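Local atomic coordinates of aldose-aldose oxidoreductase (PDB entry 5A04), a protein that probably oxidises one aldose sugar and reduces another, passing hydride by way of a bound NADP(H) cofactor. Residues T198-V203 / L230-A235; S190-R195 / L318-V323; D66-N71 / A94-H99; L7-L12 / V74-V79. All coordinates share one frame; numbering follows the deposited sequence.

Contact 1: T198-V203 / L230-A235; sequences TGEEPV and LFPSGA
Ser233 OG is held from two directions: it donates to Glu200 OE2 at 2.5 Å and accepts the backbone N-H of Ala235, closing an ST turn. The other carboxylate oxygen, Glu200 OE1, takes the Ser233 backbone N at 3.0 Å. Both oxygens use their syn lone pairs, so the carboxylate reads the amide and hydroxyl of one serine as a matched pair, a task that suits glutamate with its side chain extended beyond CG. Ser233 meets it because OG sits between its own N and carbonyl carbon (chi1 71°). Behind this polar pair lies the Phe231 ring. Thr198 CG2 stands over one face as a CH-pi contact, 4.1 Å from the ring centroid, and Thr198 OG1 lies above the same face nearer the rim. Threonine suits this place because OG1 also takes the N-H of Glu200 in a second ST turn and bonds to Ala194 O, one turn back in helix 182-198. Pro202 CB lies over the opposite face, and its CD packs 3.8 Å from Phe231 CE2. Further along, Val203 N donates to Leu230 O at 2.8 Å, almost in line with the carbonyl bond, while Val203 CG1 packs against Pro232 CG at 3.7 Å. In the turn, Gly234 takes up a positive phi that would jam a side chain against the preceding carbonyl. With Gly234 N bonded to Phe231 O, and Phe231 N to Ala235 O, this is the type I turn with G1 bulge of a beta hairpin, here joining strands 224-230 and 236-242.

Contact 2: S190-R195 / L318-V323; sequences SLNAAR and LKDLRV
Asp320 meets two donors from the facing helix, one on each carboxylate oxygen. Arg195 NH1 forms a salt bridge to OD1 at 2.8 Å; its hydrogen bond is bent and weak, and the guanidinium and carboxylate planes stand nearly perpendicular. Asn192 ND2 gives a better bond to Asp320 OD2, also 2.8 Å, arriving on the syn side but 25° out of the carboxylate plane. Below these polar groups Leu191 runs antiparallel alongside Asp320, its CG near OD1 and its CD2 near the backbone O, and its CD1 reaches Val323 CG1 at 3.6 Å. The motif is a steep packing of two helices, their segment axes 10.3 Å apart at closest and crossing at 114°, in the C-terminal alpha/beta domain; Leu191 and Val323 both rest on Leu229 of strand 224-230, so branched apolar residues suit the side next to the sheet. Arg195 bends at chi3 (56°), which lays one face of its guanidinium under Lys319, whose CB stands 3.4 Å above the plane. The lysine's extended chain then carries its ammonium away, and NH2 of Arg195 lies 3.5 Å from Lys319 CD. An alanine in place of Arg195 is likely to leave the buried Asp320 with a poorly balanced charge and Lys319 without the flat surface beneath it. Two acids outside the segments set the guanidinium in place: Asp316 takes Arg195 NH2, and Glu201 takes NE.

Contact 3: D66-N71 / A94-H99; sequences DRIIDN and ARAGKH
Two successive turns of Lys98, chi1 -48° and chi2 -54°, fold its chain back before it runs out straight, and this brings NZ to the carbonyl of Asn71, just past the 3-10 segment 66-70. There NZ donates to Asn71 O at 2.9 Å, approaching from above the carbonyl plane, 36° out of it. The same ammonium bonds to Val74 O and to a water, 2.9 Å from NZ, which in turn donates to Ala96 O at 2.7 Å. Three acceptors thus share one charged group, and lysine suits the place because it is long enough to reach them while its chain packs beside Ile68 CG2 and Val77. Alongside, Ala96 packs closely: its CB touches Ile68 CG2 at 3.7 Å and Ile69 CB at 4.0 Å, and the backbones come so near here that Ile69 CA makes a C-H...O contact with Ala96 O at 3.4 Å. Alanine's lone methyl suits so close an approach. Gly97, with positive phi, is the C-prime residue of a Schellman motif; its N bonds to Ala94 O, ending helix 86-95 and turning the chain toward Lys98. Asp66, at the other end of its segment, pairs with Arg92 of that helix. The contact therefore lies at the C-terminal end of helix 86-95 in the Rossmann domain, with helix 110-123 packed against Ala94 and strand 99-102 leading off from His99 to pair with strand 76-79.

Contact 4: L7-L12 / V74-V79; sequences LGYAIL and VDIVYV
Strands 7-12 and 76-79 are parallel neighbours at the middle of the Rossmann sheet, in the order 32-38, 7-12, 76-79, 99-102. Ala10 N donates to Ile76 O and Tyr78 N to Ala10 O, both at 2.8 Å and nearly straight. Where strand 76-79 begins, Gly8 O accepts two amides, Asp75 N at 2.8 Å and Ile76 N at 3.0 Å, while Gly8 N gives its hydrogen to the anti lone pair of Asp75 OD2 at 2.9 Å. The short aspartate thus takes an N-H much as a strand carbonyl would. On one face of the sheet Tyr9 and Ile76 run alongside each other: Ile76 CG2 stands over the ring, 4.0 Å from its centroid, and CD1 approaches CE1 at 3.5 Å, while Tyr78 CB comes in at the ring's edge. The hydroxyl of Tyr9 goes to Leu297 O of helix 292-306. Replacing Tyr9 by alanine would probably open a gap beside Ile76 and cost Leu297 O that bond. On the other face small Ala10 admits Val74 CG1 at 3.8 Å. Regular amide bonds and close apolar faces imply a well-bonded core strand pair, consistent with a firm base for the cofactor-binding loop after Leu12.

The four contacts form two pairs, one per domain. Contacts 3 and 4, centres about 10 Å apart, belong to the Rossmann domain; their segments alternate along the chain (7-12, 66-71, 74-79, 94-99), and they meet where Lys98 reaches Val74 O and His99 pairs with strand 76-79. Contacts 2 and 1, centres about 11 Å apart, lie in the C-terminal alpha/beta domain, and both segments of contact 1 fall between those of contact 2; the Arg195–Glu201 salt bridge joins them. Centres of contacts 2 and 4 are about 26 Å apart, of contacts 1 and 3 about 39 Å. NADPH lies about 6 Å from the Tyr78 side chain and 10 Å from Asn192's, so both domains come near it.

Contact 1: T198-V203 / L230-A235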
loop_
_atom_site.group_PDB
_atom_site.type_symbol
_atom_site.label_atom_id
_atom_site.label_comp_id
_atom_site.label_asym_id
_atom_site.label_seq_id
_atom_site.Cartn_x
_atom_site.Cartn_y
_atom_site.Cartn_z
ATOM N N THR A 198 -12.709 8.155 2.417
ATOM C CA THR A 198 -13.913 7.459 1.954
ATOM C C THR A 198 -15.162 8.158 2.460
ATOM O O THR A 198 -16.223 8.093 1.827
ATOM C CB THR A 198 -13.970 5.984 2.427
ATOM O OG1 THR A 198 -13.927 5.955 3.857
ATOM C CG2 THR A 198 -12.808 5.184 1.870
ATOM N N GLY A 199 -15.038 8.805 3.618
ATOM C CA GLY A 199 -16.191 9.330 4.331
ATOM C C GLY A 199 -17.057 8.209 4.879
ATOM O O GLY A 199 -18.243 8.400 5.155
ATOM N N GLU A 200 -16.456 7.036 5.044
ATOM C CA GLU A 200 -17.182 5.856 5.514
ATOM C C GLU A 200 -16.561 5.232 6.752
ATOM O O GLU A 200 -15.452 5.585 7.139
ATOM C CB GLU A 200 -17.235 4.809 4.413
ATOM C CG GLU A 200 -17.939 5.250 3.136
ATOM C CD GLU A 200 -18.013 4.110 2.143
ATOM O OE1 GLU A 200 -18.841 3.193 2.352
ATOM O OE2 GLU A 200 -17.230 4.122 1.171
ATOM N N GLU A 201 -17.279 4.284 7.359
ATOM C CA GLU A 201 -16.738 3.491 8.461
ATOM C C GLU A 201 -16.605 2.040 8.024
ATOM O O GLU A 201 -17.496 1.513 7.363
ATOM C CB GLU A 201 -17.643 3.591 9.699
ATOM C CG GLU A 201 -17.925 5.020 10.122
ATOM C CD GLU A 201 -16.682 5.734 10.618
ATOM O OE1 GLU A 201 -15.772 5.045 11.133
ATOM O OE2 GLU A 201 -16.626 6.976 10.518
ATOM N N PRO A 202 -15.497 1.382 8.403
ATOM C CA PRO A 202 -15.245 0.037 7.868
ATOM C C PRO A 202 -16.201 -1.012 8.421
ATOM O O PRO A 202 -16.705 -0.863 9.540
ATOM C CB PRO A 202 -13.803 -0.258 8.295
ATOM C CG PRO A 202 -13.530 0.674 9.431
ATOM C CD PRO A 202 -14.398 1.879 9.250
ATOM N N VAL A 203 -16.461 -2.046 7.630
ATOM C CA VAL A 203 -17.317 -3.137 8.095
ATOM C C VAL A 203 -16.536 -4.434 8.243
ATOM O O VAL A 203 -17.062 -5.424 8.753
ATOM C CB VAL A 203 -18.512 -3.372 7.155
ATOM C CG1 VAL A 203 -19.506 -2.219 7.277
ATOM C CG2 VAL A 203 -18.045 -3.564 5.719
ATOM N N LEU A 230 -12.482 -2.923 4.647
ATOM C CA LEU A 230 -13.534 -2.917 3.632
ATOM C C LEU A 230 -14.655 -2.003 4.105
ATOM O O LEU A 230 -15.000 -2.023 5.288
ATOM C CB LEU A 230 -14.062 -4.334 3.391
ATOM C CG LEU A 230 -15.210 -4.504 2.395
ATOM C CD1 LEU A 230 -14.784 -4.173 0.963
ATOM C CD2 LEU A 230 -15.742 -5.944 2.478
ATOM N N PHE A 231 -15.208 -1.203 3.194
ATOM C CA PHE A 231 -16.267 -0.250 3.530
ATOM C C PHE A 231 -17.593 -0.644 2.852
ATOM O O PHE A 231 -17.579 -1.384 1.868
ATOM C CB PHE A 231 -15.850 1.163 3.103
ATOM C CG PHE A 231 -14.635 1.691 3.834
ATOM C CD1 PHE A 231 -13.360 1.452 3.355
ATOM C CD2 PHE A 231 -14.782 2.427 4.995
ATOM C CE1 PHE A 231 -12.239 1.951 4.033
ATOM C CE2 PHE A 231 -13.676 2.927 5.684
ATOM C CZ PHE A 231 -12.401 2.686 5.195
ATOM N N PRO A 232 -18.735 -0.137 3.358
ATOM C CA PRO A 232 -20.033 -0.549 2.788
ATOM C C PRO A 232 -20.177 -0.300 1.288
ATOM O O PRO A 232 -20.824 -1.088 0.598
ATOM C CB PRO A 232 -21.041 0.303 3.573
ATOM C CG PRO A 232 -20.377 0.491 4.902
ATOM C CD PRO A 232 -18.917 0.700 4.559
ATOM N N SER A 233 -19.569 0.769 0.783
ATOM C CA SER A 233 -19.672 1.102 -0.631
ATOM C C SER A 233 -18.904 0.131 -1.517
ATOM O O SER A 233 -19.050 0.144 -2.747
ATOM C CB SER A 233 -19.137 2.510 -0.883
ATOM O OG SER A 233 -17.728 2.501 -0.728
ATOM N N GLY A 234 -18.053 -0.676 -0.893
ATOM C CA GLY A 234 -17.155 -1.546 -1.625
ATOM C C GLY A 234 -15.741 -0.992 -1.695
ATOM O O GLY A 234 -14.830 -1.682 -2.143
ATOM N N ALA A 235 -15.550 0.253 -1.258
ATOM C CA ALA A 235 -14.199 0.815 -1.150
ATOM C C ALA A 235 -13.313 -0.058 -0.249
ATOM O O ALA A 235 -13.783 -0.647 0.724
ATOM C CB ALA A 235 -14.250 2.253 -0.608
#

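Contact 2: S190-R195 / L318-V323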
loop_
_atom_site.group_PDB
_atom_site.type_symbol
_atom_site.label_atom_id
_atom_site.label_comp_id
_atom_site.label_asym_id
_atom_site.label_seq_id
_atom_site.Cartn_x
_atom_site.Cartn_y
_atom_site.Cartn_z
ATOM N N SER A 190 -3.046 6.448 9.208
ATOM C CA SER A 190 -3.505 5.660 8.061
ATOM C C SER A 190 -4.995 5.352 8.187
ATOM O O SER A 190 -5.752 5.451 7.225
ATOM C CB SER A 190 -2.721 4.345 7.951
ATOM O OG SER A 190 -1.347 4.582 7.702
ATOM N N LEU A 191 -5.396 4.937 9.387
ATOM C CA LEU A 191 -6.791 4.628 9.665
ATOM C C LEU A 191 -7.682 5.858 9.529
ATOM O O LEU A 191 -8.728 5.818 8.871
ATOM C CB LEU A 191 -6.902 4.043 11.077
ATOM C CG LEU A 191 -8.296 3.973 11.685
ATOM C CD1 LEU A 191 -9.186 3.073 10.824
ATOM C CD2 LEU A 191 -8.173 3.450 13.118
ATOM N N ASN A 192 -7.259 6.956 10.148
ATOM C CA ASN A 192 -8.061 8.171 10.163
ATOM C C ASN A 192 -8.221 8.681 8.726
ATOM O O ASN A 192 -9.313 9.088 8.326
ATOM C CB ASN A 192 -7.420 9.228 11.086
ATOM C CG ASN A 192 -8.379 10.353 11.460
ATOM O OD1 ASN A 192 -8.296 11.457 10.923
ATOM N ND2 ASN A 192 -9.273 10.085 12.398
ATOM N N ALA A 193 -7.148 8.624 7.940
ATOM C CA ALA A 193 -7.230 9.039 6.531
ATOM C C ALA A 193 -8.144 8.133 5.703
ATOM O O ALA A 193 -8.918 8.616 4.875
ATOM C CB ALA A 193 -5.839 9.089 5.889
ATOM N N ALA A 194 -8.059 6.825 5.906
ATOM C CA ALA A 194 -8.936 5.929 5.147
ATOM C C ALA A 194 -10.394 6.301 5.410
ATOM O O ALA A 194 -11.217 6.319 4.491
ATOM C CB ALA A 194 -8.677 4.473 5.513
ATOM N N ARG A 195 -10.688 6.640 6.663
ATOM C CA ARG A 195 -12.032 7.051 7.048
ATOM C C ARG A 195 -12.427 8.403 6.451
ATOM O O ARG A 195 -13.533 8.524 5.922
ATOM C CB ARG A 195 -12.160 7.087 8.580
ATOM C CG ARG A 195 -12.184 5.667 9.220
ATOM C CD ARG A 195 -12.205 5.700 10.769
ATOM N NE ARG A 195 -13.349 6.492 11.196
ATOM C CZ ARG A 195 -13.268 7.701 11.740
ATOM N NH1 ARG A 195 -12.086 8.230 12.031
ATOM N NH2 ARG A 195 -14.387 8.374 12.013
ATOM N N LEU A 318 -13.341 8.094 19.098
ATOM C CA LEU A 318 -13.931 6.819 19.508
ATOM C C LEU A 318 -14.037 5.856 18.326
ATOM O O LEU A 318 -13.755 4.663 18.451
ATOM C CB LEU A 318 -15.313 7.055 20.119
ATOM C CG LEU A 318 -16.210 5.840 20.372
ATOM C CD1 LEU A 318 -15.584 4.844 21.351
ATOM C CD2 LEU A 318 -17.574 6.316 20.879
ATOM N N LYS A 319 -14.441 6.377 17.176
ATOM C CA LYS A 319 -14.570 5.547 15.983
ATOM C C LYS A 319 -13.214 4.965 15.587
ATOM O O LYS A 319 -13.123 3.794 15.189
ATOM C CB LYS A 319 -15.177 6.351 14.835
ATOM C CG LYS A 319 -16.693 6.517 14.943
ATOM C CD LYS A 319 -17.194 7.579 13.989
ATOM C CE LYS A 319 -18.702 7.751 14.090
ATOM N NZ LYS A 319 -19.129 8.939 13.291
ATOM N N ASP A 320 -12.152 5.749 15.737
ATOM C CA ASP A 320 -10.821 5.202 15.479
ATOM C C ASP A 320 -10.481 4.086 16.465
ATOM O O ASP A 320 -9.991 3.029 16.054
ATOM C CB ASP A 320 -9.741 6.292 15.541
ATOM C CG ASP A 320 -9.561 7.018 14.210
ATOM O OD1 ASP A 320 -10.108 6.558 13.187
ATOM O OD2 ASP A 320 -8.846 8.042 14.195
ATOM N N LEU A 321 -10.747 4.297 17.758
ATOM C CA LEU A 321 -10.385 3.281 18.752
ATOM C C LEU A 321 -11.165 1.997 18.511
ATOM O O LEU A 321 -10.644 0.915 18.764
ATOM C CB LEU A 321 -10.616 3.767 20.190
ATOM C CG LEU A 321 -9.334 4.164 20.933
ATOM C CD1 LEU A 321 -8.345 3.003 21.026
ATOM C CD2 LEU A 321 -8.694 5.389 20.243
ATOM N N ARG A 322 -12.407 2.125 18.050
ATOM C CA ARG A 322 -13.217 0.945 17.721
ATOM C C ARG A 322 -12.526 0.091 16.654
ATOM O O ARG A 322 -12.461 -1.139 16.770
ATOM C CB ARG A 322 -14.608 1.349 17.220
ATOM C CG ARG A 322 -15.581 1.837 18.281
ATOM C CD ARG A 322 -16.916 2.239 17.640
ATOM N NE ARG A 322 -17.926 2.585 18.638
ATOM C CZ ARG A 322 -18.896 3.477 18.444
ATOM N NH1 ARG A 322 -18.991 4.128 17.285
ATOM N NH2 ARG A 322 -19.768 3.728 19.413
ATOM N N VAL A 323 -12.011 0.745 15.617
ATOM C CA VAL A 323 -11.342 0.019 14.546
ATOM C C VAL A 323 -9.989 -0.493 15.020
ATOM O O VAL A 323 -9.589 -1.603 14.676
ATOM C CB VAL A 323 -11.164 0.890 13.287
ATOM C CG1 VAL A 323 -10.586 0.047 12.160
ATOM C CG2 VAL A 323 -12.513 1.472 12.871
#

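Contact 3: D66-N71 / A94-H99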
loop_
_atom_site.group_PDB
_atom_site.type_symbol
_atom_site.label_atom_id
_atom_site.label_comp_id
_atom_site.label_asym_id
_atom_site.label_seq_id
_atom_site.Cartn_x
_atom_site.Cartn_y
_atom_site.Cartn_z
ATOM N N ASP A 66 -6.645 21.006 39.473
ATOM C CA ASP A 66 -8.097 21.118 39.617
ATOM C C ASP A 66 -8.536 22.525 40.044
ATOM O O ASP A 66 -9.690 22.915 39.839
ATOM C CB ASP A 66 -8.612 20.068 40.604
ATOM C CG ASP A 66 -8.174 18.669 40.226
ATOM O OD1 ASP A 66 -8.604 18.184 39.158
ATOM O OD2 ASP A 66 -7.390 18.063 40.981
ATOM N N ARG A 67 -7.606 23.301 40.589
ATOM C CA ARG A 67 -7.893 24.686 40.973
ATOM C C ARG A 67 -8.184 25.582 39.773
ATOM O O ARG A 67 -8.657 26.706 39.934
ATOM C CB ARG A 67 -6.724 25.278 41.761
ATOM C CG ARG A 67 -6.440 24.589 43.099
ATOM C CD ARG A 67 -5.198 25.211 43.719
ATOM N NE ARG A 67 -4.778 24.570 44.960
ATOM C CZ ARG A 67 -3.625 24.834 45.569
ATOM N NH1 ARG A 67 -2.789 25.718 45.040
ATOM N NH2 ARG A 67 -3.306 24.214 46.698
ATOM N N ILE A 68 -7.897 25.084 38.574
ATOM C CA ILE A 68 -8.108 25.854 37.355
ATOM C C ILE A 68 -9.596 26.161 37.132
ATOM O O ILE A 68 -9.943 27.040 36.345
ATOM C CB ILE A 68 -7.515 25.110 36.127
ATOM C CG1 ILE A 68 -7.128 26.093 35.002
ATOM C CG2 ILE A 68 -8.477 24.029 35.610
ATOM C CD1 ILE A 68 -6.204 25.449 33.963
ATOM N N ILE A 69 -10.472 25.452 37.837
ATOM C CA ILE A 69 -11.904 25.747 37.808
ATOM C C ILE A 69 -12.189 27.214 38.174
ATOM O O ILE A 69 -13.171 27.802 37.720
ATOM C CB ILE A 69 -12.670 24.801 38.771
ATOM C CG1 ILE A 69 -14.185 24.934 38.610
ATOM C CG2 ILE A 69 -12.248 25.032 40.220
ATOM C CD1 ILE A 69 -14.943 23.872 39.424
ATOM N N ASP A 70 -11.300 27.802 38.965
ATOM C CA ASP A 70 -11.490 29.161 39.463
ATOM C C ASP A 70 -10.768 30.193 38.613
ATOM O O ASP A 70 -10.679 31.361 38.992
ATOM C CB ASP A 70 -11.007 29.266 40.904
ATOM C CG ASP A 70 -11.884 28.501 41.866
ATOM O OD1 ASP A 70 -13.099 28.387 41.608
ATOM O OD2 ASP A 70 -11.354 28.019 42.880
ATOM N N ASN A 71 -10.256 29.766 37.465
ATOM C CA ASN A 71 -9.535 30.677 36.579
ATOM C C ASN A 71 -10.381 30.974 35.342
ATOM O O ASN A 71 -10.499 30.143 34.434
ATOM C CB ASN A 71 -8.180 30.071 36.198
ATOM C CG ASN A 71 -7.274 31.050 35.465
ATOM O OD1 ASN A 71 -7.741 31.988 34.827
ATOM N ND2 ASN A 71 -5.970 30.831 35.563
ATOM N N ALA A 94 -12.810 18.529 32.417
ATOM C CA ALA A 94 -14.260 18.664 32.309
ATOM C C ALA A 94 -14.908 18.989 33.667
ATOM O O ALA A 94 -15.803 19.835 33.742
ATOM C CB ALA A 94 -14.874 17.391 31.709
ATOM N N ARG A 95 -14.472 18.321 34.732
ATOM C CA ARG A 95 -14.998 18.623 36.072
ATOM C C ARG A 95 -14.598 20.025 36.546
ATOM O O ARG A 95 -15.268 20.614 37.405
ATOM C CB ARG A 95 -14.532 17.566 37.074
ATOM C CG ARG A 95 -15.131 16.190 36.754
ATOM C CD ARG A 95 -15.001 15.184 37.903
ATOM N NE ARG A 95 -13.617 14.931 38.306
ATOM C CZ ARG A 95 -12.901 13.870 37.945
ATOM N NH1 ARG A 95 -13.425 12.946 37.150
ATOM N NH2 ARG A 95 -11.656 13.728 38.396
ATOM N N ALA A 96 -13.509 20.555 35.994
ATOM C CA ALA A 96 -13.113 21.944 36.250
ATOM C C ALA A 96 -13.863 22.945 35.359
ATOM O O ALA A 96 -13.544 24.139 35.351
ATOM C CB ALA A 96 -11.610 22.107 36.068
ATOM N N GLY A 97 -14.841 22.451 34.605
ATOM C CA GLY A 97 -15.696 23.291 33.786
ATOM C C GLY A 97 -15.053 23.788 32.502
ATOM O O GLY A 97 -15.473 24.813 31.941
ATOM N N LYS A 98 -14.038 23.066 32.030
ATOM C CA LYS A 98 -13.328 23.478 30.810
ATOM C C LYS A 98 -13.670 22.604 29.601
ATOM O O LYS A 98 -13.900 21.394 29.731
ATOM C CB LYS A 98 -11.812 23.451 31.032
ATOM C CG LYS A 98 -11.330 24.152 32.319
ATOM C CD LYS A 98 -11.836 25.591 32.410
ATOM C CE LYS A 98 -11.199 26.303 33.591
ATOM N NZ LYS A 98 -11.775 27.674 33.778
ATOM N N HIS A 99 -13.704 23.231 28.426
ATOM C CA HIS A 99 -13.742 22.505 27.166
ATOM C C HIS A 99 -12.402 21.818 26.995
ATOM O O HIS A 99 -11.425 22.222 27.607
ATOM C CB HIS A 99 -14.012 23.452 26.004
ATOM C CG HIS A 99 -15.274 24.246 26.163
ATOM N ND1 HIS A 99 -16.504 23.766 25.772
ATOM C CD2 HIS A 99 -15.489 25.488 26.654
ATOM C CE1 HIS A 99 -17.427 24.683 26.010
ATOM N NE2 HIS A 99 -16.838 25.738 26.547
HETATM O O HOH W 1 -14.312 26.712 34.814
#

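Contact 4: L7-L12 / V74-V79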
loop_
_atom_site.group_PDB
_atom_site.type_symbol
_atom_site.label_atom_id
_atom_site.label_comp_id
_atom_site.label_asym_id
_atom_site.label_seq_id
_atom_site.Cartn_x
_atom_site.Cartn_y
_atom_site.Cartn_z
ATOM N N LEU A 7 -10.493 32.789 22.946
ATOM C CA LEU A 7 -10.669 31.898 24.082
ATOM C C LEU A 7 -9.307 31.493 24.617
ATOM O O LEU A 7 -8.358 31.367 23.851
ATOM C CB LEU A 7 -11.487 30.669 23.691
ATOM C CG LEU A 7 -12.918 31.010 23.277
ATOM C CD1 LEU A 7 -13.750 29.748 23.260
ATOM C CD2 LEU A 7 -13.529 32.050 24.219
ATOM N N GLY A 8 -9.213 31.282 25.928
ATOM C CA GLY A 8 -7.932 31.001 26.554
ATOM C C GLY A 8 -7.625 29.515 26.686
ATOM O O GLY A 8 -8.426 28.754 27.213
ATOM N N TYR A 9 -6.455 29.111 26.200
ATOM C CA TYR A 9 -5.984 27.729 26.327
ATOM C C TYR A 9 -5.058 27.524 27.523
ATOM O O TYR A 9 -4.128 28.309 27.736
ATOM C CB TYR A 9 -5.221 27.314 25.062
ATOM C CG TYR A 9 -6.056 26.771 23.938
ATOM C CD1 TYR A 9 -6.804 27.612 23.112
ATOM C CD2 TYR A 9 -6.049 25.410 23.662
ATOM C CE1 TYR A 9 -7.565 27.093 22.070
ATOM C CE2 TYR A 9 -6.792 24.882 22.636
ATOM C CZ TYR A 9 -7.545 25.712 21.836
ATOM O OH TYR A 9 -8.277 25.154 20.805
ATOM N N ALA A 10 -5.298 26.460 28.288
ATOM C CA ALA A 10 -4.290 25.912 29.173
ATOM C C ALA A 10 -3.634 24.734 28.457
ATOM O O ALA A 10 -4.322 23.815 28.031
ATOM C CB ALA A 10 -4.914 25.460 30.516
ATOM N N ILE A 11 -2.317 24.779 28.288
ATOM C CA ILE A 11 -1.594 23.662 27.684
ATOM C C ILE A 11 -1.107 22.739 28.799
ATOM O O ILE A 11 -0.422 23.172 29.734
ATOM C CB ILE A 11 -0.406 24.147 26.818
ATOM C CG1 ILE A 11 -0.896 25.118 25.732
ATOM C CG2 ILE A 11 0.315 22.958 26.177
ATOM C CD1 ILE A 11 -1.952 24.543 24.790
ATOM N N LEU A 12 -1.494 21.466 28.719
ATOM C CA LEU A 12 -1.213 20.521 29.788
ATOM C C LEU A 12 -0.297 19.417 29.265
ATOM O O LEU A 12 -0.669 18.675 28.356
ATOM C CB LEU A 12 -2.530 19.947 30.342
ATOM C CG LEU A 12 -2.450 19.091 31.615
ATOM C CD1 LEU A 12 -3.815 19.103 32.324
ATOM C CD2 LEU A 12 -2.053 17.662 31.292
ATOM N N VAL A 74 -9.176 30.774 31.552
ATOM C CA VAL A 74 -9.012 29.485 30.881
ATOM C C VAL A 74 -10.365 28.948 30.434
ATOM O O VAL A 74 -11.245 28.681 31.260
ATOM C CB VAL A 74 -8.315 28.459 31.781
ATOM C CG1 VAL A 74 -8.255 27.083 31.085
ATOM C CG2 VAL A 74 -6.920 28.952 32.151
ATOM N N ASP A 75 -10.532 28.821 29.121
ATOM C CA ASP A 75 -11.740 28.238 28.548
ATOM C C ASP A 75 -11.543 26.781 28.139
ATOM O O ASP A 75 -12.469 25.977 28.205
ATOM C CB ASP A 75 -12.189 29.045 27.334
ATOM C CG ASP A 75 -12.511 30.476 27.689
ATOM O OD1 ASP A 75 -13.590 30.704 28.284
ATOM O OD2 ASP A 75 -11.684 31.362 27.388
ATOM N N ILE A 76 -10.328 26.463 27.708
ATOM C CA ILE A 76 -10.009 25.170 27.095
ATOM C C ILE A 76 -8.751 24.602 27.713
ATOM O O ILE A 76 -7.791 25.332 27.936
ATOM C CB ILE A 76 -9.778 25.297 25.560
ATOM C CG1 ILE A 76 -11.027 25.836 24.861
ATOM C CG2 ILE A 76 -9.351 23.956 24.970
ATOM C CD1 ILE A 76 -10.731 26.488 23.496
ATOM N N VAL A 77 -8.749 23.301 27.989
ATOM C CA VAL A 77 -7.528 22.598 28.357
ATOM C C VAL A 77 -7.116 21.691 27.194
ATOM O O VAL A 77 -7.935 20.914 26.684
ATOM C CB VAL A 77 -7.709 21.750 29.629
ATOM C CG1 VAL A 77 -6.443 20.955 29.924
ATOM C CG2 VAL A 77 -8.103 22.630 30.825
ATOM N N TYR A 78 -5.859 21.797 26.780
ATOM C CA TYR A 78 -5.332 20.979 25.695
ATOM C C TYR A 78 -4.409 19.948 26.333
ATOM O O TYR A 78 -3.343 20.282 26.843
ATOM C CB TYR A 78 -4.608 21.869 24.669
ATOM C CG TYR A 78 -4.212 21.234 23.344
ATOM C CD1 TYR A 78 -4.261 19.855 23.147
ATOM C CD2 TYR A 78 -3.777 22.035 22.285
ATOM C CE1 TYR A 78 -3.877 19.294 21.937
ATOM C CE2 TYR A 78 -3.392 21.485 21.070
ATOM C CZ TYR A 78 -3.447 20.115 20.901
ATOM O OH TYR A 78 -3.069 19.568 19.698
ATOM N N VAL A 79 -4.860 18.698 26.337
ATOM C CA VAL A 79 -4.121 17.601 26.942
ATOM C C VAL A 79 -3.135 16.972 25.957
ATOM O O VAL A 79 -3.543 16.394 24.944
ATOM C CB VAL A 79 -5.092 16.521 27.453
ATOM C CG1 VAL A 79 -4.310 15.342 28.038
ATOM C CG2 VAL A 79 -6.053 17.125 28.489
#